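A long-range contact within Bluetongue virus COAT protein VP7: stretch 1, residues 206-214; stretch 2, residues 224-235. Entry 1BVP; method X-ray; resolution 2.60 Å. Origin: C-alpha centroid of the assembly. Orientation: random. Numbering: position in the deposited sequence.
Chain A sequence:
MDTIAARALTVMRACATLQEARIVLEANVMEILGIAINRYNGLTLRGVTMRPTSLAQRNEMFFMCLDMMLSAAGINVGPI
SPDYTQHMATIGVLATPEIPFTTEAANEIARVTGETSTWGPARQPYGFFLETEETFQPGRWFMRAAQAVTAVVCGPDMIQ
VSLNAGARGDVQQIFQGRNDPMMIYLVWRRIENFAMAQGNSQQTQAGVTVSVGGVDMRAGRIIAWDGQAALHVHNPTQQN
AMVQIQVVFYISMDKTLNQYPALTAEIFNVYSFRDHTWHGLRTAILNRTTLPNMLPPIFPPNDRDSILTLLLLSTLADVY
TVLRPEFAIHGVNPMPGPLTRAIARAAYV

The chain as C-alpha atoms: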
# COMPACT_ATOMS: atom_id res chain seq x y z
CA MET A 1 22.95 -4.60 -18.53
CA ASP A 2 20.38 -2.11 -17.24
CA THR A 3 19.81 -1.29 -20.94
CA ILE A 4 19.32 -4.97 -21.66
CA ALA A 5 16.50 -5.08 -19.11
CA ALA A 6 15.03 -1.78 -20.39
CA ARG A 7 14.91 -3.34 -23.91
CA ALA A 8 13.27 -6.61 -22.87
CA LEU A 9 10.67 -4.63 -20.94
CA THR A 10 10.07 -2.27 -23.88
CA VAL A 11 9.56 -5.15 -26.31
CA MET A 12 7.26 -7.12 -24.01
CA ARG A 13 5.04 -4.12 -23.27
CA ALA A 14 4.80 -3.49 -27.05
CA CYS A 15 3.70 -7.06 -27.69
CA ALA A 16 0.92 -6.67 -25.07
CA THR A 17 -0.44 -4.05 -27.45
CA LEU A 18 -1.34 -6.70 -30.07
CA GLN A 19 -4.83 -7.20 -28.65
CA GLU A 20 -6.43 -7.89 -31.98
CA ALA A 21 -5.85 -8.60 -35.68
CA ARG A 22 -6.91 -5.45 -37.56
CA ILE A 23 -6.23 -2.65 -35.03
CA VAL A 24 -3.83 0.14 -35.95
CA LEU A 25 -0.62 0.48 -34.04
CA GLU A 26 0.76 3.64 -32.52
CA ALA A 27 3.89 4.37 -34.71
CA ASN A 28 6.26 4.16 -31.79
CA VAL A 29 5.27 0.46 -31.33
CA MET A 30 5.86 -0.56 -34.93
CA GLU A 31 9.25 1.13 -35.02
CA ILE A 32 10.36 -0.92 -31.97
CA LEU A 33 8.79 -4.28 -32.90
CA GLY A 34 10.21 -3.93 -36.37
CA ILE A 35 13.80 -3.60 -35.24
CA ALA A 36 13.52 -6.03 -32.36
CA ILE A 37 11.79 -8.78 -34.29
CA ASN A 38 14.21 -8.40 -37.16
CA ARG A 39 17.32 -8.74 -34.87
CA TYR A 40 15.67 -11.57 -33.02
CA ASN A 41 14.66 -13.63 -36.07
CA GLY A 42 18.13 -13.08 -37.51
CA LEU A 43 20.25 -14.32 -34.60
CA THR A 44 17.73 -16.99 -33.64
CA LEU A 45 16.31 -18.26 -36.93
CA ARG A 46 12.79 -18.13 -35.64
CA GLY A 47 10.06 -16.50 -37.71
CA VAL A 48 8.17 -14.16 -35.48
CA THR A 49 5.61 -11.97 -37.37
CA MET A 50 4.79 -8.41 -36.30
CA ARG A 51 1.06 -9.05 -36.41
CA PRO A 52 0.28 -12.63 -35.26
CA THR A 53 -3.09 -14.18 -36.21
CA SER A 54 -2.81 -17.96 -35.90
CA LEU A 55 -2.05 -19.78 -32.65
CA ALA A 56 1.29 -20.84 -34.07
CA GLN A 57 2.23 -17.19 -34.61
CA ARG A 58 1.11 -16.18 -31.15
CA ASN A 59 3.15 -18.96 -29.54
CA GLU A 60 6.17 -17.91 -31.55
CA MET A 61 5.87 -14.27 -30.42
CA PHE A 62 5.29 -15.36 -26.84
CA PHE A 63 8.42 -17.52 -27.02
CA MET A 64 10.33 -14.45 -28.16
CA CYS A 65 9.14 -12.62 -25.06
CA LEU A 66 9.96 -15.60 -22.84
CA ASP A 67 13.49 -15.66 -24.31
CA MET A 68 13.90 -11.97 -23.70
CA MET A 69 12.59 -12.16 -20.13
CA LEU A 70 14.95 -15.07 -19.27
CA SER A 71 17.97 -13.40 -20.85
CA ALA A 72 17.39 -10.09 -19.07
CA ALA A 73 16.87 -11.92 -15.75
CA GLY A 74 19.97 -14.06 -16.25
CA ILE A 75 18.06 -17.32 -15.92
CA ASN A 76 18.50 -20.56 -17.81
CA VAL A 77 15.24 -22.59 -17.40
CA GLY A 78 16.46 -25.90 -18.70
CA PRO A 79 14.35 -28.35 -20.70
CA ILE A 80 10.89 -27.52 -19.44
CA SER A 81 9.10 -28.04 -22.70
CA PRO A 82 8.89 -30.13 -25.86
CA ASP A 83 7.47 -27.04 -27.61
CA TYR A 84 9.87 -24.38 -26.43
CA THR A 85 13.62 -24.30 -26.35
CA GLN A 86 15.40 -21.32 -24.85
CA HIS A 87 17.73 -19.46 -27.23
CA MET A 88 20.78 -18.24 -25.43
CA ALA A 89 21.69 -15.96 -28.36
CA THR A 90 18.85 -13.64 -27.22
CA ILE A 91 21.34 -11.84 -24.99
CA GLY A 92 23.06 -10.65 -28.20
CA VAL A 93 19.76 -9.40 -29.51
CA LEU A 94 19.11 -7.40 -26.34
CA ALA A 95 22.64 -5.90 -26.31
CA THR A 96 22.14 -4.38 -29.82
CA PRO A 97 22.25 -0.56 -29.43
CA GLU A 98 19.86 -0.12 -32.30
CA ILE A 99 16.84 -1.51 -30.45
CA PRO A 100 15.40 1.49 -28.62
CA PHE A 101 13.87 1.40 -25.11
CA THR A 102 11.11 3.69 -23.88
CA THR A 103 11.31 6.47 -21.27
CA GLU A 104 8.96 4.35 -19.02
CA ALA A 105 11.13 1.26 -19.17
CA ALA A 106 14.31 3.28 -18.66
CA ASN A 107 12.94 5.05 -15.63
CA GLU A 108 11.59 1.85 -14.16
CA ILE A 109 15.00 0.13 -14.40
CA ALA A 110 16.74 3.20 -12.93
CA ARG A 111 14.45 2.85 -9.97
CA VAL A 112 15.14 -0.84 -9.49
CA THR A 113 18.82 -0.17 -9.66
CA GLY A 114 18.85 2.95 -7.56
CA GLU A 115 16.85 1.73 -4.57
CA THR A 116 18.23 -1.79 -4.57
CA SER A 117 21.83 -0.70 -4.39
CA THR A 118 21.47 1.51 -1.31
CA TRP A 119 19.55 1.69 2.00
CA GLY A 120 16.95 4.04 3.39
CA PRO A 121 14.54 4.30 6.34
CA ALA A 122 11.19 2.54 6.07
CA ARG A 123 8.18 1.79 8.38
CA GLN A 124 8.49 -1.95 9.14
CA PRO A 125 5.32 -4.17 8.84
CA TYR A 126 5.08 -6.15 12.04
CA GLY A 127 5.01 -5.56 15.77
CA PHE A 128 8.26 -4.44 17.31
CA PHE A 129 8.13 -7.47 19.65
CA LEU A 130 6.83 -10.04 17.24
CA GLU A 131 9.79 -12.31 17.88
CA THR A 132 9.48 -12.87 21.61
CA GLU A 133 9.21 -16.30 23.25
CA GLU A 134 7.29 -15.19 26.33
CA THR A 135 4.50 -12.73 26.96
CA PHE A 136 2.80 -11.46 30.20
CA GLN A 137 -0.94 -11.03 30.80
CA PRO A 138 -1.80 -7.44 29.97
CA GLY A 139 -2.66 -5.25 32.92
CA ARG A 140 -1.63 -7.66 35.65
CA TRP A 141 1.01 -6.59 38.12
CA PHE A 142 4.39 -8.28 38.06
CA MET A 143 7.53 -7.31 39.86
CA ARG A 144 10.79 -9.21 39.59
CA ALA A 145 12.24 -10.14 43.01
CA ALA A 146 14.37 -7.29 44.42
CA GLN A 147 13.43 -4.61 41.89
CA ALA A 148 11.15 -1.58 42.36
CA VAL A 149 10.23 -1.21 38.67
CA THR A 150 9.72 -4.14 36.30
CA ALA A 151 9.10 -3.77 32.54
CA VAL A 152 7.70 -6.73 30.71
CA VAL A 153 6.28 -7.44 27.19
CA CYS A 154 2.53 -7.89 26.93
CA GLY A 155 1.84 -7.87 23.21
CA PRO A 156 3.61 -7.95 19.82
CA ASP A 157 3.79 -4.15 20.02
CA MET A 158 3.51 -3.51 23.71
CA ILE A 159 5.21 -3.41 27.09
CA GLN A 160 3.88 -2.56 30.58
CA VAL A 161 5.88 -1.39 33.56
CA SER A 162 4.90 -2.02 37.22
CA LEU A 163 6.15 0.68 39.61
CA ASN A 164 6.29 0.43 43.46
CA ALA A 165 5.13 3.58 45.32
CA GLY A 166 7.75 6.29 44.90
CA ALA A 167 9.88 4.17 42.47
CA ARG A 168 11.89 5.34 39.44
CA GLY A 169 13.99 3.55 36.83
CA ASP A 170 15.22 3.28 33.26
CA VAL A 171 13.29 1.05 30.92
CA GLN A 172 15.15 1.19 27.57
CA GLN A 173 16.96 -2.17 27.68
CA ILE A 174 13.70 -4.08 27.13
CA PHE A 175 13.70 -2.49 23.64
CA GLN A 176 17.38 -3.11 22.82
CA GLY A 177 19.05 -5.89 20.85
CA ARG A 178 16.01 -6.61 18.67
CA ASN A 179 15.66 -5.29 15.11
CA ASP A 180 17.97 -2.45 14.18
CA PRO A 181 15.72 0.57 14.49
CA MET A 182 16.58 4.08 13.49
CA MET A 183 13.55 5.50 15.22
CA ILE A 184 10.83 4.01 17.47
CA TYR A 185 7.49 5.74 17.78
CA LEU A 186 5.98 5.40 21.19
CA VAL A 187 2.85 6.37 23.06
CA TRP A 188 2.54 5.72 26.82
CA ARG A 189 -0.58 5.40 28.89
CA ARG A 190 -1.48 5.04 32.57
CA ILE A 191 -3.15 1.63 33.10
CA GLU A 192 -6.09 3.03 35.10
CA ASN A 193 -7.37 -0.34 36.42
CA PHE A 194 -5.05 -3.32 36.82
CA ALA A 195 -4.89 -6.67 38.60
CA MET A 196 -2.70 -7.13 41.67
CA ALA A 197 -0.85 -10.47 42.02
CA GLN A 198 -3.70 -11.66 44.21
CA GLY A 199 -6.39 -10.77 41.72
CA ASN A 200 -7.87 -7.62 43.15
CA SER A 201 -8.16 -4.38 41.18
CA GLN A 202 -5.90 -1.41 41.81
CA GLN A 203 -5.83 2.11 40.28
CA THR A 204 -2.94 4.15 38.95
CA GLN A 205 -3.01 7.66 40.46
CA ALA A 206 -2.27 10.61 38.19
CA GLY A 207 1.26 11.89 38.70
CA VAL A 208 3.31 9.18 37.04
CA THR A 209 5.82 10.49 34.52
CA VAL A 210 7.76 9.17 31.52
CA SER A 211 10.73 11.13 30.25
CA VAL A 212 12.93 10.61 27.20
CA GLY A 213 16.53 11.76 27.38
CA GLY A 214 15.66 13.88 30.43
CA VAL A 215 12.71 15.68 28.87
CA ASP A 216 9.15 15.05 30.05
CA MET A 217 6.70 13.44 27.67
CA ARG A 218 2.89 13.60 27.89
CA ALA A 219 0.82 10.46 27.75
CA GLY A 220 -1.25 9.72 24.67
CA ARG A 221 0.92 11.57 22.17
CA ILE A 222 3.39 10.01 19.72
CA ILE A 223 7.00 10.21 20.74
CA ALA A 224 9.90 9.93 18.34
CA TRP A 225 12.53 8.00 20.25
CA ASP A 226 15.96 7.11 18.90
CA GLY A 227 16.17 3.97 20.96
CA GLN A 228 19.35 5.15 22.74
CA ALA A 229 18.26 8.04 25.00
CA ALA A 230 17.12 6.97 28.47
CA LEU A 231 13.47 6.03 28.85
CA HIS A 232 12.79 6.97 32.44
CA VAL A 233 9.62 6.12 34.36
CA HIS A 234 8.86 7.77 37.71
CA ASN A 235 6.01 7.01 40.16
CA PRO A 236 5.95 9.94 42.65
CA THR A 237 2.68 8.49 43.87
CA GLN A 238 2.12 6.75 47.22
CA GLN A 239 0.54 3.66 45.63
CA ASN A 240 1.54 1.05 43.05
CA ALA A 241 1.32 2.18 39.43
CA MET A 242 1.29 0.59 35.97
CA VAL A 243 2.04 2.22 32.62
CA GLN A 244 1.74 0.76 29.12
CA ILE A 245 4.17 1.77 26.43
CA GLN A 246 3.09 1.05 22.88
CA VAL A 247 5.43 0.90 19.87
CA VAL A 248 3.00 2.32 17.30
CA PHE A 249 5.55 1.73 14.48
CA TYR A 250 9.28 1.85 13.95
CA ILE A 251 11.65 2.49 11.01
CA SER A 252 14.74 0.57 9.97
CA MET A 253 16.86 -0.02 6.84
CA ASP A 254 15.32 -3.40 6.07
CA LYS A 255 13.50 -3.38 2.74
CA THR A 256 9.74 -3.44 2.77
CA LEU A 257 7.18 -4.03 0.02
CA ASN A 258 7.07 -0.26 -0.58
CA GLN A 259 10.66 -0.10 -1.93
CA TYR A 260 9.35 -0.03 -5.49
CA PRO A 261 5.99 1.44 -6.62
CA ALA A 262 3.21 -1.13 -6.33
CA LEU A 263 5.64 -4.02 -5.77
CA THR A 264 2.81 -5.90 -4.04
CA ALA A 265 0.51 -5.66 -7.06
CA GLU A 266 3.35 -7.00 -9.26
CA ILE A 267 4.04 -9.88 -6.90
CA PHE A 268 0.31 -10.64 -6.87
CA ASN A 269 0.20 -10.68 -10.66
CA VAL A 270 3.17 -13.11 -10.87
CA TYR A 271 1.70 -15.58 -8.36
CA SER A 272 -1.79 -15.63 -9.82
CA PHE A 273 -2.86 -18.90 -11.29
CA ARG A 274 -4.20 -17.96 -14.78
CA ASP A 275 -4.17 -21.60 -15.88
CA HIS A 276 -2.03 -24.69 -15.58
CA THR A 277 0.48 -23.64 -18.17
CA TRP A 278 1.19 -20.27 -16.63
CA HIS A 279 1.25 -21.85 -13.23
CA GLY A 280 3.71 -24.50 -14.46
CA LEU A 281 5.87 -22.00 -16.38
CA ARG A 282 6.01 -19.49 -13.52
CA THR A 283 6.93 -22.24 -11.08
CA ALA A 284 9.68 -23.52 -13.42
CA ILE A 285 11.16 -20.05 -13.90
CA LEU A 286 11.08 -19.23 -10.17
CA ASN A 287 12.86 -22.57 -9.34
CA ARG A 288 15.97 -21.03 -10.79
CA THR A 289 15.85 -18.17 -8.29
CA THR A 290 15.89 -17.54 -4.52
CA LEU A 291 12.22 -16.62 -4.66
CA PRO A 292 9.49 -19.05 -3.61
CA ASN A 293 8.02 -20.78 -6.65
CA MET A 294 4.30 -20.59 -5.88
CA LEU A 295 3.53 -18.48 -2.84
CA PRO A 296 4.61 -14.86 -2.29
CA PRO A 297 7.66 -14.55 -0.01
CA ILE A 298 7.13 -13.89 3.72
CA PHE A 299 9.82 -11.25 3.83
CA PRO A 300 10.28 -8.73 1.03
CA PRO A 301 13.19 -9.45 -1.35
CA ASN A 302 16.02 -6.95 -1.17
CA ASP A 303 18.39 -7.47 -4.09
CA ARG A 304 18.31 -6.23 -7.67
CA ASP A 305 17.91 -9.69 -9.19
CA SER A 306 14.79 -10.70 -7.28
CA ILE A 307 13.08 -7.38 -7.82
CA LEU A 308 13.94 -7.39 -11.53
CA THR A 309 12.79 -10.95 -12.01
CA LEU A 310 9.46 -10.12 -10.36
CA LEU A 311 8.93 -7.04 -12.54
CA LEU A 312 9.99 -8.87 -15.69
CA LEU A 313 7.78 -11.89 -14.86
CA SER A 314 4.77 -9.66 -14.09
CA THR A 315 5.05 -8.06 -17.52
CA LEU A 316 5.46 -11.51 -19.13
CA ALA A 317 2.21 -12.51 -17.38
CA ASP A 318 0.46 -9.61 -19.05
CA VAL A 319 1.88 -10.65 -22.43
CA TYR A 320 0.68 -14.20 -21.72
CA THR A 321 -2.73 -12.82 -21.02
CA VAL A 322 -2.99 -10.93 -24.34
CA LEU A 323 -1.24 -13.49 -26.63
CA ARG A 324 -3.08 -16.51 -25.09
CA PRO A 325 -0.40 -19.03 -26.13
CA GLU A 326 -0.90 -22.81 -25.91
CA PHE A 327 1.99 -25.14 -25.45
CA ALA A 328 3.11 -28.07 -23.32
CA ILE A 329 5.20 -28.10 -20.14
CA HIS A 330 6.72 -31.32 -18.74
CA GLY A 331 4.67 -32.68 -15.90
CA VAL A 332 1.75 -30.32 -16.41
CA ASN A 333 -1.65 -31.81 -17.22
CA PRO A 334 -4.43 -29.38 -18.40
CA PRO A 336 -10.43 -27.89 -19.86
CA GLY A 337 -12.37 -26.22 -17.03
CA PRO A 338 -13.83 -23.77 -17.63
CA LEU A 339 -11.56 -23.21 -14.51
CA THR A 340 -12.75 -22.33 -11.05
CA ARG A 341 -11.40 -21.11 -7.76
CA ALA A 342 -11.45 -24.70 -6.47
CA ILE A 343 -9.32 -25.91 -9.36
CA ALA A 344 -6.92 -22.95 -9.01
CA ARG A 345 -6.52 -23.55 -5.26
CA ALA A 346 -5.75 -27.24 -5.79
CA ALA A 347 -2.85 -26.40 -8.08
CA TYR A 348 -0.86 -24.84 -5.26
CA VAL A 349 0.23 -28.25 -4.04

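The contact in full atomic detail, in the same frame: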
# COMPACT_ATOMS: atom_id res chain seq x y z
N ALA A 206 -2.92 9.70 39.13
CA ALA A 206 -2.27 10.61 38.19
C ALA A 206 -0.99 11.10 38.86
O ALA A 206 -0.91 11.17 40.08
CB ALA A 206 -3.19 11.80 37.87
N GLY A 207 0.04 11.40 38.08
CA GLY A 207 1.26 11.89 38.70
C GLY A 207 2.47 11.16 38.20
O GLY A 207 3.59 11.63 38.38
N VAL A 208 2.24 9.99 37.60
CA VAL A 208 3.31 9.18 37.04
C VAL A 208 3.88 9.93 35.84
O VAL A 208 3.14 10.61 35.12
CB VAL A 208 2.79 7.84 36.52
CG1 VAL A 208 3.95 6.94 36.13
CG2 VAL A 208 1.95 7.17 37.57
N THR A 209 5.19 9.82 35.64
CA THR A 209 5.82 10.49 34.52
C THR A 209 6.75 9.57 33.74
O THR A 209 7.29 8.59 34.28
CB THR A 209 6.64 11.74 34.94
OG1 THR A 209 7.78 11.35 35.72
CG2 THR A 209 5.77 12.71 35.70
N VAL A 210 6.87 9.87 32.45
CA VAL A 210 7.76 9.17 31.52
C VAL A 210 8.59 10.29 30.89
O VAL A 210 8.07 11.37 30.59
CB VAL A 210 6.98 8.40 30.42
CG1 VAL A 210 7.96 7.72 29.48
CG2 VAL A 210 6.08 7.34 31.04
N SER A 211 9.89 10.10 30.83
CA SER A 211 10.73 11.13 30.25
C SER A 211 11.71 10.44 29.30
O SER A 211 12.11 9.27 29.52
CB SER A 211 11.47 11.92 31.33
OG SER A 211 12.55 11.16 31.86
N VAL A 212 12.02 11.14 28.21
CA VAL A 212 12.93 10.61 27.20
C VAL A 212 14.13 11.51 27.14
O VAL A 212 13.98 12.71 26.90
CB VAL A 212 12.26 10.52 25.80
CG1 VAL A 212 13.26 9.93 24.82
CG2 VAL A 212 10.99 9.63 25.85
N GLY A 213 15.31 10.96 27.38
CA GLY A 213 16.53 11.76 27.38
C GLY A 213 16.45 12.96 28.33
O GLY A 213 16.95 14.04 28.02
N GLY A 214 15.77 12.79 29.47
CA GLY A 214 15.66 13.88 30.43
C GLY A 214 14.47 14.80 30.25
O GLY A 214 14.12 15.53 31.18
N ALA A 224 8.87 10.40 19.23
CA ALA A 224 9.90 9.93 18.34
C ALA A 224 11.12 9.63 19.20
O ALA A 224 11.78 10.54 19.69
CB ALA A 224 10.21 10.99 17.34
N TRP A 225 11.41 8.37 19.41
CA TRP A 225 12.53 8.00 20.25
C TRP A 225 13.60 7.29 19.44
O TRP A 225 13.31 6.32 18.73
CB TRP A 225 12.00 7.10 21.38
CG TRP A 225 13.06 6.53 22.32
CD1 TRP A 225 14.06 7.21 22.94
CD2 TRP A 225 13.22 5.15 22.70
NE1 TRP A 225 14.85 6.35 23.66
CE2 TRP A 225 14.36 5.08 23.53
CE3 TRP A 225 12.53 3.96 22.43
CZ2 TRP A 225 14.83 3.87 24.09
CZ3 TRP A 225 12.99 2.75 22.98
CH2 TRP A 225 14.13 2.72 23.80
N ASP A 226 14.84 7.72 19.61
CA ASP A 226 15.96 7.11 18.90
C ASP A 226 16.39 5.77 19.38
O ASP A 226 17.31 5.19 18.82
CB ASP A 226 17.18 8.01 18.94
CG ASP A 226 17.51 8.47 20.32
OD1 ASP A 226 16.77 9.35 20.85
OD2 ASP A 226 18.48 7.96 20.89
N GLY A 227 15.80 5.28 20.46
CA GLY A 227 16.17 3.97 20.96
C GLY A 227 17.43 3.94 21.81
O GLY A 227 17.77 2.88 22.33
N GLN A 228 18.11 5.08 21.95
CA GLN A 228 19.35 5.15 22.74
C GLN A 228 19.13 5.96 24.02
O GLN A 228 19.50 5.52 25.12
CB GLN A 228 20.50 5.79 21.94
CG GLN A 228 21.03 5.00 20.75
CD GLN A 228 21.39 3.56 21.12
OE1 GLN A 228 22.32 3.32 21.89
NE2 GLN A 228 20.64 2.60 20.57
N ALA A 229 18.53 7.14 23.87
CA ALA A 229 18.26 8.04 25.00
C ALA A 229 17.50 7.29 26.08
O ALA A 229 16.66 6.45 25.78
CB ALA A 229 17.45 9.23 24.54
N ALA A 230 17.77 7.63 27.34
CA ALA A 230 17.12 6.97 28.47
C ALA A 230 15.61 7.18 28.55
O ALA A 230 15.10 8.31 28.44
CB ALA A 230 17.78 7.37 29.75
N LEU A 231 14.93 6.07 28.74
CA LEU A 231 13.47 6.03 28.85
C LEU A 231 13.23 5.84 30.34
O LEU A 231 13.32 4.72 30.86
CB LEU A 231 12.98 4.82 28.07
CG LEU A 231 11.55 4.88 27.62
CD1 LEU A 231 11.30 6.21 27.00
CD2 LEU A 231 11.38 3.79 26.61
N HIS A 232 12.93 6.94 31.00
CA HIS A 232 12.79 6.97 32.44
C HIS A 232 11.38 7.10 33.00
O HIS A 232 10.70 8.11 32.80
CB HIS A 232 13.68 8.10 32.94
CG HIS A 232 13.88 8.12 34.42
ND1 HIS A 232 14.72 7.23 35.07
CD2 HIS A 232 13.37 8.93 35.38
CE1 HIS A 232 14.73 7.51 36.36
NE2 HIS A 232 13.92 8.53 36.57
N VAL A 233 10.94 6.08 33.74
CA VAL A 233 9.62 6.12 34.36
C VAL A 233 9.74 6.47 35.85
O VAL A 233 10.65 6.01 36.54
CB VAL A 233 8.87 4.79 34.22
CG1 VAL A 233 7.38 5.03 34.37
CG2 VAL A 233 9.19 4.12 32.88
N HIS A 234 8.86 7.34 36.33
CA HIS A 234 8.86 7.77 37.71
C HIS A 234 7.45 7.79 38.31
O HIS A 234 6.53 8.42 37.75
CB HIS A 234 9.49 9.17 37.81
CG HIS A 234 9.48 9.76 39.18
ND1 HIS A 234 9.69 9.02 40.33
CD2 HIS A 234 9.27 11.04 39.60
CE1 HIS A 234 9.62 9.81 41.39
NE2 HIS A 234 9.36 11.04 40.97
N ASN A 235 7.28 7.07 39.42
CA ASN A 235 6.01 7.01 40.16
C ASN A 235 6.17 7.82 41.45
O ASN A 235 6.67 7.31 42.44
CB ASN A 235 5.69 5.57 40.55
CG ASN A 235 4.40 5.46 41.32
OD1 ASN A 235 3.61 6.41 41.35
ND2 ASN A 235 4.17 4.30 41.95

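Strands 209-212 and 231-234 run antiparallel, at 161°. Thr 209 pairs with His 234 and Ser 211 with His 232. Each pair closes two backbone hydrogen bonds: Thr 209 N to His 234 O, His 234 N to Thr 209 O, Ser 211 N to His 232 O and His 232 N to Ser 211 O are all 2.9 Å. The ladder ends with Gly 213 N donating to Ala 230 O, also at 2.9 Å.

Side chains alternate between two faces. Val 210, Val 212, Leu 231 and Val 233 share the apolar one. All three valines are in the t rotamer. Val 212 has the closest packing: CG2 lies 3.6 Å from Leu 231 CD1, and CG1 lies 3.4 Å from Trp 225 CD1. Its two methyls thus meet different neighbours. Leu 231 is t at chi1 and p at chi2, which brings its end nearer the partner strand than its CB direction suggests.

Trp 225 points sideways at CB, but its t chi1 swings the indole closer. The ring is held there by a hydrogen bond from Trp 225 NE1 to Ala 229 O, 2.8 Å. Asp 226, in p, braces the same turn: its OD2 accepts from Gln 228 N and Ala 229 N, both at 3.1 Å.

The other face carries Thr 209, Ser 211, His 232 and His 234. Thr 209 and Ser 211 are p; both histidines are t. Thr 209 OG1 is 3.5 Å from His 234 CB and lies at the edge of that ring. Ser 211 OG is 3.4 Å from His 232 CB. Each histidine ND1 is hydrogen-bonded elsewhere in the structure.

Gly 213 has positive phi, which favours glycine. A CB there would also come within 3.4 Å of Ala 229 CB.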